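Local atomic coordinates of branched-chain alpha-ketoacid decarboxylase (Lactococcus lactis, PDB entry 2VBF), a protein that probably decarboxylates branched-chain and aromatic alpha-keto acids to aldehydes, with thiamine diphosphate and a magnesium ion as cofactors. Residues G401-T409 with D553-M561; T307-T315 with M561-N569. One frame throughout, in Å; residues are numbered along the deposited sequence.

Contact 1: G401-T409 with D553-M561; sequences GTSFFGAST and DAPKLLKKM. With TPP (thiamine diphosphate), chain F.
Phe-405 carries the apolar part of this contact, pressed against helix 556-568 where the short helix 402-407 crosses it at 115°, the segment axes 8.5 Å apart. Its CG stands anti to its own carbonyl carbon (chi1 -67°), which sends the ring along the second helix. There CD2 meets Leu-558 CD1 at 3.8 Å and CE1 meets Met-561 CG at 4.1 Å, both obliquely, while Leu-557 CD2 comes to the ring edge. A broad ring suits this place because one flat group can touch all three of these side chains of helix 556-568.

The ring of Pro-555, the N-cap residue of helix 556-568, packs on the backbone of helix 402-407. Its CG lies 3.9 Å from Gly-406 N, at a residue with no side chain, and its CD rests 3.7 Å from Thr-402 CB.

No hydrogen bond joins the segments; the polar work is aimed at the thiamine diphosphate. Thr-402 OG1, set between N and carbonyl carbon (chi1 65°), donates to TPP O2B at 2.7 Å, and Thr-402 N divides its bond between O1B and O2B. Gly-401, at the N-cap, has no CB to obstruct the diphosphate, whose charge the helix start would be expected to stabilise.

Helix 379-389 packs on Pro-555 and Ser-403, helix 483-488 on Leu-558 and Thr-402, and Ile-477 of strand 473-478 touches Thr-402 and Ser-403.

Contact 2: T307-T315 with M561-N569; sequences TDSSTGAFT and MGKLFAEQN
Gly-312, Ala-313 and Phe-314 touch helix 556-568 with three consecutive residues in the left-handed helical conformation, phi running from 56° to 64°, although just the first of them is glycine. The turn is tied down from within: Thr-311 OG1 accepts from Phe-314 N in an ST motif, and Ala-313 N bonds to Asp-308 O.

The small methyl of Ala-313 fits between larger neighbours, its CB 3.8 Å from Leu-564 CB and 3.9 Å from Met-561 CE. Leu-564 CD1 reaches past it to Gly-312 O, at 3.6 Å. Met-561, bent at its second torsion, folds its CE over one face of the Phe-565 ring, 3.7 Å above the plane and offset toward the rim. The same CE also meets the loop at Asp-308 O, 3.5 Å away.

The polar link between the segments is made by Gln-568, whose CG is anti to its backbone N (chi1 -178°) and whose chain runs on extended. NE2 gives Asp-308 OD2 a nearly straight hydrogen bond of 2.9 Å, reaching the anti lone pair with carboxylate and amide almost coplanar. His-135 of the second subunit also bonds to OD2, so this oxygen is gripped from both subunits. The amide's other end, OE1, lies 3.4 Å from Phe-314 CE2 at the edge of that ring. Phe-565 likewise turns its edge to oxygens: its CZ is 3.3 Å from Ser-309 OG, and OD2 of Asp-308 lies in the ring plane, an arrangement that suits the slightly positive rim of an aromatic ring.

Around the contact, 307-315 lies in the loop between strands 298-302 and 323-326 of the mixed sheet, helix 402-407 lies beside Phe-565, and Phe-133 and Val-134 of the second subunit pack on Phe-314 and Gln-568.

In the fold
After the N-terminal parallel sheet, the chain enters the mixed sheet, where 307-315 lies in a loop, and then reaches 401-409 just after strand 394-398 of the C-terminal parallel sheet. It runs through the remaining strands of that sheet before returning as helix 556-568, which closes both loops: its first part pairs with 401-409 in contact 1, its last with 307-315 in contact 2. The smaller loop therefore lies wholly within the larger. Met-561 belongs to both contacts, and Phe-405 CZ of contact 1 packs 3.9 Å from Phe-565 CE2 of contact 2. The C-terminal helix thus joins the cofactor-binding helix 402-407 to the central domain, beside the second subunit.

Contact 1: G401-T409 with D553-M561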
ATOM      1  N   GLY A 401       7.993  17.488  -0.437  1.00 13.29           N
ATOM      2  CA  GLY A 401       7.177  18.660  -0.710  1.00 13.14           C
ATOM      3  C   GLY A 401       7.784  19.893  -0.079  1.00 11.82           C
ATOM      4  O   GLY A 401       8.955  19.906   0.313  1.00 13.81           O
ATOM      5  N   THR A 402       6.991  20.958   0.015  1.00 12.51           N
ATOM      6  CA  THR A 402       7.506  22.203   0.592  1.00 12.51           C
ATOM      7  C   THR A 402       8.062  21.967   1.995  1.00 11.61           C
ATOM      8  O   THR A 402       9.049  22.591   2.366  1.00 13.08           O
ATOM      9  CB  THR A 402       6.453  23.338   0.594  1.00 12.74           C
ATOM     10  OG1 THR A 402       5.350  23.009   1.447  1.00 12.06           O
ATOM     11  CG2 THR A 402       5.967  23.614  -0.826  1.00 11.77           C
ATOM     12  N   SER A 403       7.433  21.076   2.757  1.00 10.90           N
ATOM     13  CA  SER A 403       7.869  20.801   4.145  1.00 11.62           C
ATOM     14  C   SER A 403       9.327  20.321   4.229  1.00 12.75           C
ATOM     15  O   SER A 403      10.136  20.889   4.971  1.00 11.01           O
ATOM     16  CB  SER A 403       6.950  19.790   4.819  1.00 12.59           C
ATOM     17  OG  SER A 403       5.646  20.293   5.034  1.00 11.93           O
ATOM     18  N   PHE A 404       9.674  19.284   3.468  1.00 12.96           N
ATOM     19  CA  PHE A 404      11.052  18.782   3.501  1.00 14.82           C
ATOM     20  C   PHE A 404      12.037  19.854   3.071  1.00 15.59           C
ATOM     21  O   PHE A 404      13.036  20.076   3.750  1.00 17.31           O
ATOM     22  CB  PHE A 404      11.244  17.539   2.629  1.00 15.02           C
ATOM     23  CG  PHE A 404      12.656  17.026   2.639  1.00 13.33           C
ATOM     24  CD1 PHE A 404      13.106  16.261   3.688  1.00 16.53           C
ATOM     25  CD2 PHE A 404      13.544  17.357   1.626  1.00 15.12           C
ATOM     26  CE1 PHE A 404      14.407  15.793   3.716  1.00 14.63           C
ATOM     27  CE2 PHE A 404      14.841  16.886   1.639  1.00 14.64           C
ATOM     28  CZ  PHE A 404      15.282  16.116   2.696  1.00 14.82           C
ATOM     29  N   PHE A 405      11.772  20.518   1.954  1.00 16.37           N
ATOM     30  CA  PHE A 405      12.738  21.487   1.438  1.00 17.61           C
ATOM     31  C   PHE A 405      12.880  22.732   2.318  1.00 18.51           C
ATOM     32  O   PHE A 405      13.978  23.261   2.456  1.00 21.22           O
ATOM     33  CB  PHE A 405      12.458  21.797  -0.026  1.00 20.74           C
ATOM     34  CG  PHE A 405      12.708  20.616  -0.909  1.00 22.12           C
ATOM     35  CD1 PHE A 405      14.007  20.156  -1.108  1.00 23.87           C
ATOM     36  CD2 PHE A 405      11.659  19.920  -1.483  1.00 23.59           C
ATOM     37  CE1 PHE A 405      14.257  19.035  -1.899  1.00 23.19           C
ATOM     38  CE2 PHE A 405      11.899  18.804  -2.281  1.00 24.66           C
ATOM     39  CZ  PHE A 405      13.201  18.356  -2.482  1.00 23.83           C
ATOM     40  N   GLY A 406      11.793  23.137   2.968  1.00 15.68           N
ATOM     41  CA  GLY A 406      11.848  24.195   3.972  1.00 15.91           C
ATOM     42  C   GLY A 406      12.515  23.793   5.276  1.00 15.05           C
ATOM     43  O   GLY A 406      13.412  24.494   5.774  1.00 16.70           O
ATOM     44  N   ALA A 407      12.073  22.673   5.843  1.00 13.86           N
ATOM     45  CA  ALA A 407      12.551  22.252   7.155  1.00 13.55           C
ATOM     46  C   ALA A 407      14.010  21.781   7.101  1.00 13.84           C
ATOM     47  O   ALA A 407      14.715  21.838   8.111  1.00 15.01           O
ATOM     48  CB  ALA A 407      11.660  21.159   7.727  1.00 14.63           C
ATOM     49  N   SER A 408      14.459  21.308   5.939  1.00 14.23           N
ATOM     50  CA  SER A 408      15.769  20.660   5.836  1.00 15.48           C
ATOM     51  C   SER A 408      16.922  21.608   6.170  1.00 16.58           C
ATOM     52  O   SER A 408      17.963  21.156   6.648  1.00 19.53           O
ATOM     53  CB  SER A 408      15.995  20.029   4.452  1.00 14.94           C
ATOM     54  OG  SER A 408      16.142  21.013   3.446  1.00 18.31           O
ATOM     55  N   THR A 409      16.740  22.908   5.952  1.00 18.32           N
ATOM     56  CA  THR A 409      17.838  23.872   6.201  1.00 20.09           C
ATOM     57  C   THR A 409      17.784  24.557   7.570  1.00 21.21           C
ATOM     58  O   THR A 409      18.630  25.407   7.864  1.00 22.96           O
ATOM     59  CB  THR A 409      17.916  24.951   5.104  1.00 21.55           C
ATOM     60  OG1 THR A 409      16.612  25.500   4.899  1.00 22.69           O
ATOM     61  CG2 THR A 409      18.465  24.349   3.797  1.00 24.09           C
ATOM     62  N   ASP A 553       3.187  29.333  -3.635  1.00 18.16           N
ATOM     63  CA  ASP A 553       4.267  29.646  -2.702  1.00 17.88           C
ATOM     64  C   ASP A 553       5.128  28.412  -2.421  1.00 17.77           C
ATOM     65  O   ASP A 553       4.624  27.372  -2.011  1.00 16.08           O
ATOM     66  CB  ASP A 553       3.660  30.183  -1.410  1.00 18.37           C
ATOM     67  CG  ASP A 553       4.690  30.742  -0.439  1.00 17.71           C
ATOM     68  OD1 ASP A 553       5.860  30.954  -0.811  1.00 20.44           O
ATOM     69  OD2 ASP A 553       4.293  30.959   0.725  1.00 19.04           O
ATOM     70  N   ALA A 554       6.423  28.544  -2.657  1.00 18.81           N
ATOM     71  CA  ALA A 554       7.386  27.481  -2.364  1.00 18.48           C
ATOM     72  C   ALA A 554       8.619  28.083  -1.687  1.00 19.35           C
ATOM     73  O   ALA A 554       9.018  29.196  -2.027  1.00 19.67           O
ATOM     74  CB  ALA A 554       7.787  26.786  -3.639  1.00 18.96           C
ATOM     75  N   PRO A 555       9.227  27.350  -0.740  1.00 19.10           N
ATOM     76  CA  PRO A 555      10.433  27.853  -0.089  1.00 19.27           C
ATOM     77  C   PRO A 555      11.560  28.020  -1.102  1.00 20.46           C
ATOM     78  O   PRO A 555      11.604  27.303  -2.100  1.00 17.06           O
ATOM     79  CB  PRO A 555      10.763  26.766   0.939  1.00 19.99           C
ATOM     80  CG  PRO A 555      10.139  25.549   0.406  1.00 19.19           C
ATOM     81  CD  PRO A 555       8.877  26.001  -0.264  1.00 19.01           C
ATOM     82  N   LYS A 556      12.451  28.978  -0.854  1.00 20.29           N
ATOM     83  CA  LYS A 556      13.530  29.290  -1.799  1.00 22.75           C
ATOM     84  C   LYS A 556      14.265  28.056  -2.315  1.00 21.44           C
ATOM     85  O   LYS A 556      14.534  27.956  -3.510  1.00 22.80           O
ATOM     86  CB  LYS A 556      14.524  30.278  -1.173  1.00 24.79           C
ATOM     87  CG  LYS A 556      13.967  31.686  -1.078  1.00 26.51           C
ATOM     88  CD  LYS A 556      14.968  32.693  -0.525  1.00 28.22           C
ATOM     89  CE  LYS A 556      14.416  34.122  -0.604  1.00 29.97           C
ATOM     90  NZ  LYS A 556      13.354  34.395   0.411  1.00 32.82           N
ATOM     91  N   LEU A 557      14.571  27.108  -1.435  1.00 22.07           N
ATOM     92  CA  LEU A 557      15.312  25.910  -1.855  1.00 22.30           C
ATOM     93  C   LEU A 557      14.530  25.130  -2.919  1.00 21.74           C
ATOM     94  O   LEU A 557      15.122  24.650  -3.888  1.00 22.62           O
ATOM     95  CB  LEU A 557      15.652  24.996  -0.665  1.00 22.69           C
ATOM     96  CG  LEU A 557      16.506  23.752  -0.977  1.00 22.68           C
ATOM     97  CD1 LEU A 557      17.797  24.153  -1.679  1.00 24.16           C
ATOM     98  CD2 LEU A 557      16.818  22.953   0.288  1.00 23.33           C
ATOM     99  N   LEU A 558      13.213  25.016  -2.741  1.00 21.18           N
ATOM    100  CA  LEU A 558      12.375  24.243  -3.665  1.00 22.08           C
ATOM    101  C   LEU A 558      12.166  24.982  -4.984  1.00 22.29           C
ATOM    102  O   LEU A 558      12.058  24.359  -6.041  1.00 21.08           O
ATOM    103  CB  LEU A 558      11.020  23.885  -3.035  1.00 22.63           C
ATOM    104  CG  LEU A 558      10.011  23.133  -3.912  1.00 23.50           C
ATOM    105  CD1 LEU A 558      10.650  21.898  -4.547  1.00 23.78           C
ATOM    106  CD2 LEU A 558       8.791  22.743  -3.103  1.00 21.42           C
ATOM    107  N   LYS A 559      12.109  26.308  -4.931  1.00 22.53           N
ATOM    108  CA  LYS A 559      12.016  27.089  -6.160  1.00 24.32           C
ATOM    109  C   LYS A 559      13.179  26.736  -7.086  1.00 24.36           C
ATOM    110  O   LYS A 559      13.005  26.649  -8.300  1.00 24.72           O
ATOM    111  CB  LYS A 559      11.999  28.590  -5.859  1.00 25.49           C
ATOM    112  CG  LYS A 559      10.701  29.060  -5.217  1.00 27.42           C
ATOM    113  CD  LYS A 559      10.627  30.575  -5.121  1.00 29.07           C
ATOM    114  CE  LYS A 559      10.361  31.244  -6.475  1.00 31.95           C
ATOM    115  NZ  LYS A 559       9.101  30.766  -7.122  1.00 33.00           N
ATOM    116  N   LYS A 560      14.354  26.505  -6.504  1.00 23.62           N
ATOM    117  CA  LYS A 560      15.543  26.147  -7.277  1.00 24.02           C
ATOM    118  C   LYS A 560      15.540  24.669  -7.655  1.00 23.28           C
ATOM    119  O   LYS A 560      15.798  24.310  -8.797  1.00 21.02           O
ATOM    120  CB  LYS A 560      16.806  26.491  -6.493  1.00 25.07           C
ATOM    121  CG  LYS A 560      16.926  27.973  -6.144  1.00 26.51           C
ATOM    122  CD  LYS A 560      18.145  28.245  -5.287  1.00 28.22           C
ATOM    123  CE  LYS A 560      18.256  29.722  -4.921  1.00 30.47           C
ATOM    124  NZ  LYS A 560      18.433  30.584  -6.139  1.00 33.51           N
ATOM    125  N   MET A 561      15.224  23.816  -6.687  1.00 21.95           N
ATOM    126  CA  MET A 561      15.284  22.367  -6.899  1.00 22.75           C
ATOM    127  C   MET A 561      14.210  21.845  -7.862  1.00 22.88           C
ATOM    128  O   MET A 561      14.422  20.844  -8.578  1.00 21.46           O
ATOM    129  CB  MET A 561      15.177  21.656  -5.552  1.00 23.24           C
ATOM    130  CG  MET A 561      15.613  20.234  -5.597  1.00 25.72           C
ATOM    131  SD  MET A 561      17.371  20.034  -5.929  1.00 27.34           S
ATOM    132  CE  MET A 561      17.348  18.363  -6.599  1.00 26.50           C
TER
HETATM  133  N1' TPP F1551       3.431   8.844  -4.772  1.00 11.52           N
HETATM  134  C2' TPP F1551       4.257   8.442  -3.755  1.00 12.26           C
HETATM  135  CM2 TPP F1551       3.881   7.234  -2.944  1.00 11.19           C
HETATM  136  N3' TPP F1551       5.413   9.142  -3.511  1.00 11.29           N
HETATM  137  C4' TPP F1551       5.753  10.238  -4.275  1.00 11.75           C
HETATM  138  N4' TPP F1551       6.877  10.865  -4.014  1.00 10.13           N
HETATM  139  C5' TPP F1551       4.903  10.672  -5.297  1.00 12.35           C
HETATM  140  C6' TPP F1551       3.735   9.963  -5.546  1.00 12.21           C
HETATM  141  C7' TPP F1551       5.227  11.891  -6.131  1.00 13.32           C
HETATM  142  N3  TPP F1551       5.166  13.126  -5.357  1.00 13.38           N
HETATM  143  C2  TPP F1551       6.230  13.784  -4.767  1.00 16.74           C
HETATM  144  S1  TPP F1551       5.875  15.146  -3.972  1.00 15.66           S
HETATM  145  C5  TPP F1551       4.317  14.979  -4.389  1.00 14.15           C
HETATM  146  C4  TPP F1551       4.031  13.845  -5.150  1.00 14.36           C
HETATM  147  CM4 TPP F1551       2.670  13.466  -5.666  1.00 13.96           C
HETATM  148  C6  TPP F1551       3.347  16.055  -3.943  1.00 13.99           C
HETATM  149  C7  TPP F1551       3.249  16.239  -2.436  1.00 13.21           C
HETATM  150  O7  TPP F1551       2.291  17.248  -2.228  1.00 13.65           O
HETATM  151  PA  TPP F1551       2.012  17.861  -0.783  1.00 12.75           P
HETATM  152  O1A TPP F1551       2.087  16.797   0.290  1.00 13.29           O
HETATM  153  O2A TPP F1551       0.654  18.538  -0.825  1.00 11.02           O
HETATM  154  O3A TPP F1551       3.272  18.852  -0.570  1.00 11.54           O
HETATM  155  PB  TPP F1551       3.399  20.413  -1.000  1.00 13.16           P
HETATM  156  O1B TPP F1551       4.565  20.485  -1.946  1.00 13.07           O
HETATM  157  O2B TPP F1551       3.723  21.147   0.270  1.00 12.24           O
HETATM  158  O3B TPP F1551       2.116  20.902  -1.611  1.00 12.75           O

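Contact 2: T307-T315 with M561-N569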
ATOM      1  N   THR A 307      22.871  11.569  -3.464  1.00 12.73           N
ATOM      2  CA  THR A 307      21.664  11.324  -4.270  1.00 13.56           C
ATOM      3  C   THR A 307      21.181  12.636  -4.901  1.00 13.25           C
ATOM      4  O   THR A 307      21.625  13.717  -4.507  1.00 13.58           O
ATOM      5  CB  THR A 307      20.510  10.687  -3.425  1.00 11.88           C
ATOM      6  OG1 THR A 307      19.886  11.675  -2.593  1.00 13.41           O
ATOM      7  CG2 THR A 307      21.030   9.507  -2.561  1.00 12.05           C
ATOM      8  N   ASP A 308      20.246  12.569  -5.855  1.00 14.27           N
ATOM      9  CA  ASP A 308      19.811  13.814  -6.527  1.00 15.24           C
ATOM     10  C   ASP A 308      19.301  14.886  -5.553  1.00 16.27           C
ATOM     11  O   ASP A 308      19.747  16.041  -5.597  1.00 16.49           O
ATOM     12  CB  ASP A 308      18.814  13.570  -7.698  1.00 14.13           C
ATOM     13  CG  ASP A 308      17.508  12.888  -7.287  1.00 17.51           C
ATOM     14  OD1 ASP A 308      17.393  12.347  -6.163  1.00 17.35           O
ATOM     15  OD2 ASP A 308      16.573  12.892  -8.137  1.00 14.05           O
ATOM     16  N   SER A 309      18.412  14.506  -4.642  1.00 16.75           N
ATOM     17  CA  SER A 309      17.754  15.472  -3.741  1.00 17.64           C
ATOM     18  C   SER A 309      18.664  16.015  -2.629  1.00 17.75           C
ATOM     19  O   SER A 309      18.338  17.034  -2.008  1.00 18.02           O
ATOM     20  CB  SER A 309      16.503  14.854  -3.109  1.00 18.96           C
ATOM     21  OG  SER A 309      15.610  14.382  -4.103  1.00 21.78           O
ATOM     22  N   SER A 310      19.779  15.332  -2.385  1.00 14.61           N
ATOM     23  CA  SER A 310      20.726  15.672  -1.317  1.00 15.65           C
ATOM     24  C   SER A 310      22.036  16.277  -1.841  1.00 15.18           C
ATOM     25  O   SER A 310      22.962  16.544  -1.062  1.00 16.22           O
ATOM     26  CB  SER A 310      21.039  14.430  -0.469  1.00 14.25           C
ATOM     27  OG  SER A 310      21.571  13.377  -1.244  1.00 16.70           O
ATOM     28  N   THR A 311      22.117  16.505  -3.153  1.00 15.70           N
ATOM     29  CA  THR A 311      23.303  17.114  -3.770  1.00 15.83           C
ATOM     30  C   THR A 311      22.974  18.264  -4.739  1.00 16.82           C
ATOM     31  O   THR A 311      23.797  18.620  -5.585  1.00 16.66           O
ATOM     32  CB  THR A 311      24.177  16.058  -4.506  1.00 16.33           C
ATOM     33  OG1 THR A 311      23.437  15.468  -5.587  1.00 15.55           O
ATOM     34  CG2 THR A 311      24.650  14.986  -3.539  1.00 17.80           C
ATOM     35  N   GLY A 312      21.783  18.855  -4.600  1.00 17.26           N
ATOM     36  CA  GLY A 312      21.334  19.902  -5.520  1.00 17.38           C
ATOM     37  C   GLY A 312      21.359  19.417  -6.958  1.00 18.95           C
ATOM     38  O   GLY A 312      21.850  20.122  -7.850  1.00 18.76           O
ATOM     39  N   ALA A 313      20.858  18.193  -7.165  1.00 19.29           N
ATOM     40  CA  ALA A 313      20.860  17.501  -8.466  1.00 18.62           C
ATOM     41  C   ALA A 313      22.276  17.254  -8.999  1.00 19.54           C
ATOM     42  O   ALA A 313      22.598  17.574 -10.153  1.00 17.80           O
ATOM     43  CB  ALA A 313      19.991  18.247  -9.500  1.00 18.89           C
ATOM     44  N   PHE A 314      23.106  16.675  -8.132  1.00 17.60           N
ATOM     45  CA  PHE A 314      24.458  16.247  -8.467  1.00 18.07           C
ATOM     46  C   PHE A 314      25.371  17.419  -8.845  1.00 17.44           C
ATOM     47  O   PHE A 314      26.216  17.287  -9.726  1.00 19.59           O
ATOM     48  CB  PHE A 314      24.420  15.203  -9.587  1.00 17.22           C
ATOM     49  CG  PHE A 314      23.501  14.030  -9.302  1.00 17.88           C
ATOM     50  CD1 PHE A 314      23.778  13.152  -8.271  1.00 17.31           C
ATOM     51  CD2 PHE A 314      22.369  13.809 -10.072  1.00 17.74           C
ATOM     52  CE1 PHE A 314      22.954  12.058  -8.018  1.00 17.50           C
ATOM     53  CE2 PHE A 314      21.538  12.715  -9.822  1.00 17.58           C
ATOM     54  CZ  PHE A 314      21.831  11.848  -8.788  1.00 18.03           C
ATOM     55  N   THR A 315      25.210  18.548  -8.156  1.00 16.88           N
ATOM     56  CA  THR A 315      26.065  19.725  -8.371  1.00 17.36           C
ATOM     57  C   THR A 315      27.112  19.905  -7.253  1.00 18.15           C
ATOM     58  O   THR A 315      27.655  20.992  -7.076  1.00 19.92           O
ATOM     59  CB  THR A 315      25.222  21.013  -8.493  1.00 16.24           C
ATOM     60  OG1 THR A 315      24.391  21.174  -7.342  1.00 17.45           O
ATOM     61  CG2 THR A 315      24.341  20.975  -9.752  1.00 16.67           C
ATOM     62  N   MET A 561      15.224  23.816  -6.687  1.00 21.95           N
ATOM     63  CA  MET A 561      15.284  22.367  -6.899  1.00 22.75           C
ATOM     64  C   MET A 561      14.210  21.845  -7.862  1.00 22.88           C
ATOM     65  O   MET A 561      14.422  20.844  -8.578  1.00 21.46           O
ATOM     66  CB  MET A 561      15.177  21.656  -5.552  1.00 23.24           C
ATOM     67  CG  MET A 561      15.613  20.234  -5.597  1.00 25.72           C
ATOM     68  SD  MET A 561      17.371  20.034  -5.929  1.00 27.34           S
ATOM     69  CE  MET A 561      17.348  18.363  -6.599  1.00 26.50           C
ATOM     70  N   GLY A 562      13.050  22.499  -7.863  1.00 22.66           N
ATOM     71  CA  GLY A 562      11.956  22.148  -8.772  1.00 22.78           C
ATOM     72  C   GLY A 562      12.416  22.183 -10.220  1.00 22.99           C
ATOM     73  O   GLY A 562      12.102  21.283 -11.005  1.00 22.36           O
ATOM     74  N   LYS A 563      13.176  23.224 -10.560  1.00 22.51           N
ATOM     75  CA  LYS A 563      13.659  23.405 -11.924  1.00 22.83           C
ATOM     76  C   LYS A 563      14.756  22.390 -12.267  1.00 21.86           C
ATOM     77  O   LYS A 563      14.885  21.970 -13.416  1.00 22.13           O
ATOM     78  CB  LYS A 563      14.133  24.852 -12.117  1.00 24.86           C
ATOM     79  CG  LYS A 563      13.022  25.899 -11.891  1.00 26.19           C
ATOM     80  CD  LYS A 563      11.902  25.762 -12.923  1.00 28.63           C
ATOM     81  CE  LYS A 563      10.706  26.682 -12.658  1.00 29.02           C
ATOM     82  NZ  LYS A 563       9.577  25.989 -11.953  1.00 29.36           N
ATOM     83  N   LEU A 564      15.521  21.969 -11.260  1.00 21.79           N
ATOM     84  CA  LEU A 564      16.568  20.976 -11.465  1.00 20.82           C
ATOM     85  C   LEU A 564      15.977  19.579 -11.643  1.00 20.77           C
ATOM     86  O   LEU A 564      16.493  18.799 -12.449  1.00 20.11           O
ATOM     87  CB  LEU A 564      17.578  21.005 -10.317  1.00 19.66           C
ATOM     88  CG  LEU A 564      18.314  22.343 -10.160  1.00 20.12           C
ATOM     89  CD1 LEU A 564      19.266  22.315  -8.965  1.00 20.47           C
ATOM     90  CD2 LEU A 564      19.065  22.679 -11.447  1.00 21.18           C
ATOM     91  N   PHE A 565      14.915  19.257 -10.895  1.00 19.74           N
ATOM     92  CA  PHE A 565      14.172  18.019 -11.141  1.00 19.52           C
ATOM     93  C   PHE A 565      13.599  18.010 -12.567  1.00 19.28           C
ATOM     94  O   PHE A 565      13.680  16.998 -13.268  1.00 17.82           O
ATOM     95  CB  PHE A 565      13.015  17.842 -10.151  1.00 20.38           C
ATOM     96  CG  PHE A 565      13.427  17.390  -8.762  1.00 19.88           C
ATOM     97  CD1 PHE A 565      14.201  16.246  -8.571  1.00 20.71           C
ATOM     98  CD2 PHE A 565      12.955  18.065  -7.642  1.00 20.53           C
ATOM     99  CE1 PHE A 565      14.554  15.825  -7.280  1.00 19.82           C
ATOM    100  CE2 PHE A 565      13.289  17.644  -6.355  1.00 20.52           C
ATOM    101  CZ  PHE A 565      14.097  16.517  -6.181  1.00 20.29           C
ATOM    102  N   ALA A 566      13.027  19.139 -12.985  1.00 19.97           N
ATOM    103  CA  ALA A 566      12.452  19.270 -14.321  1.00 19.81           C
ATOM    104  C   ALA A 566      13.508  18.987 -15.386  1.00 20.91           C
ATOM    105  O   ALA A 566      13.253  18.282 -16.365  1.00 21.09           O
ATOM    106  CB  ALA A 566      11.871  20.672 -14.510  1.00 20.55           C
ATOM    107  N   GLU A 567      14.702  19.525 -15.170  1.00 21.83           N
ATOM    108  CA  GLU A 567      15.820  19.379 -16.097  1.00 23.01           C
ATOM    109  C   GLU A 567      16.300  17.925 -16.166  1.00 21.91           C
ATOM    110  O   GLU A 567      16.657  17.415 -17.233  1.00 19.75           O
ATOM    111  CB  GLU A 567      16.941  20.305 -15.636  1.00 24.48           C
ATOM    112  CG  GLU A 567      18.159  20.382 -16.522  1.00 27.04           C
ATOM    113  CD  GLU A 567      19.048  21.552 -16.120  1.00 29.54           C
ATOM    114  OE1 GLU A 567      19.753  21.448 -15.084  1.00 33.98           O
ATOM    115  OE2 GLU A 567      19.011  22.589 -16.826  1.00 36.39           O
ATOM    116  N   GLN A 568      16.279  17.257 -15.015  1.00 20.14           N
ATOM    117  CA  GLN A 568      16.670  15.850 -14.921  1.00 20.22           C
ATOM    118  C   GLN A 568      15.757  14.945 -15.743  1.00 19.52           C
ATOM    119  O   GLN A 568      16.167  13.861 -16.188  1.00 18.79           O
ATOM    120  CB  GLN A 568      16.661  15.423 -13.446  1.00 19.88           C
ATOM    121  CG  GLN A 568      17.099  13.991 -13.208  1.00 19.99           C
ATOM    122  CD  GLN A 568      17.451  13.734 -11.759  1.00 20.57           C
ATOM    123  OE1 GLN A 568      18.632  13.679 -11.409  1.00 21.22           O
ATOM    124  NE2 GLN A 568      16.434  13.585 -10.907  1.00 19.92           N
ATOM    125  N   ASN A 569      14.521  15.385 -15.946  1.00 19.90           N
ATOM    126  CA  ASN A 569      13.536  14.613 -16.714  1.00 21.56           C
ATOM    127  C   ASN A 569      13.459  15.002 -18.194  1.00 23.13           C
ATOM    128  O   ASN A 569      12.577  14.523 -18.912  1.00 23.98           O
ATOM    129  CB  ASN A 569      12.155  14.740 -16.061  1.00 22.14           C
ATOM    130  CG  ASN A 569      12.088  14.057 -14.695  1.00 23.11           C
ATOM    131  OD1 ASN A 569      12.801  13.085 -14.438  1.00 21.96           O
ATOM    132  ND2 ASN A 569      11.222  14.559 -13.825  1.00 23.12           N
TER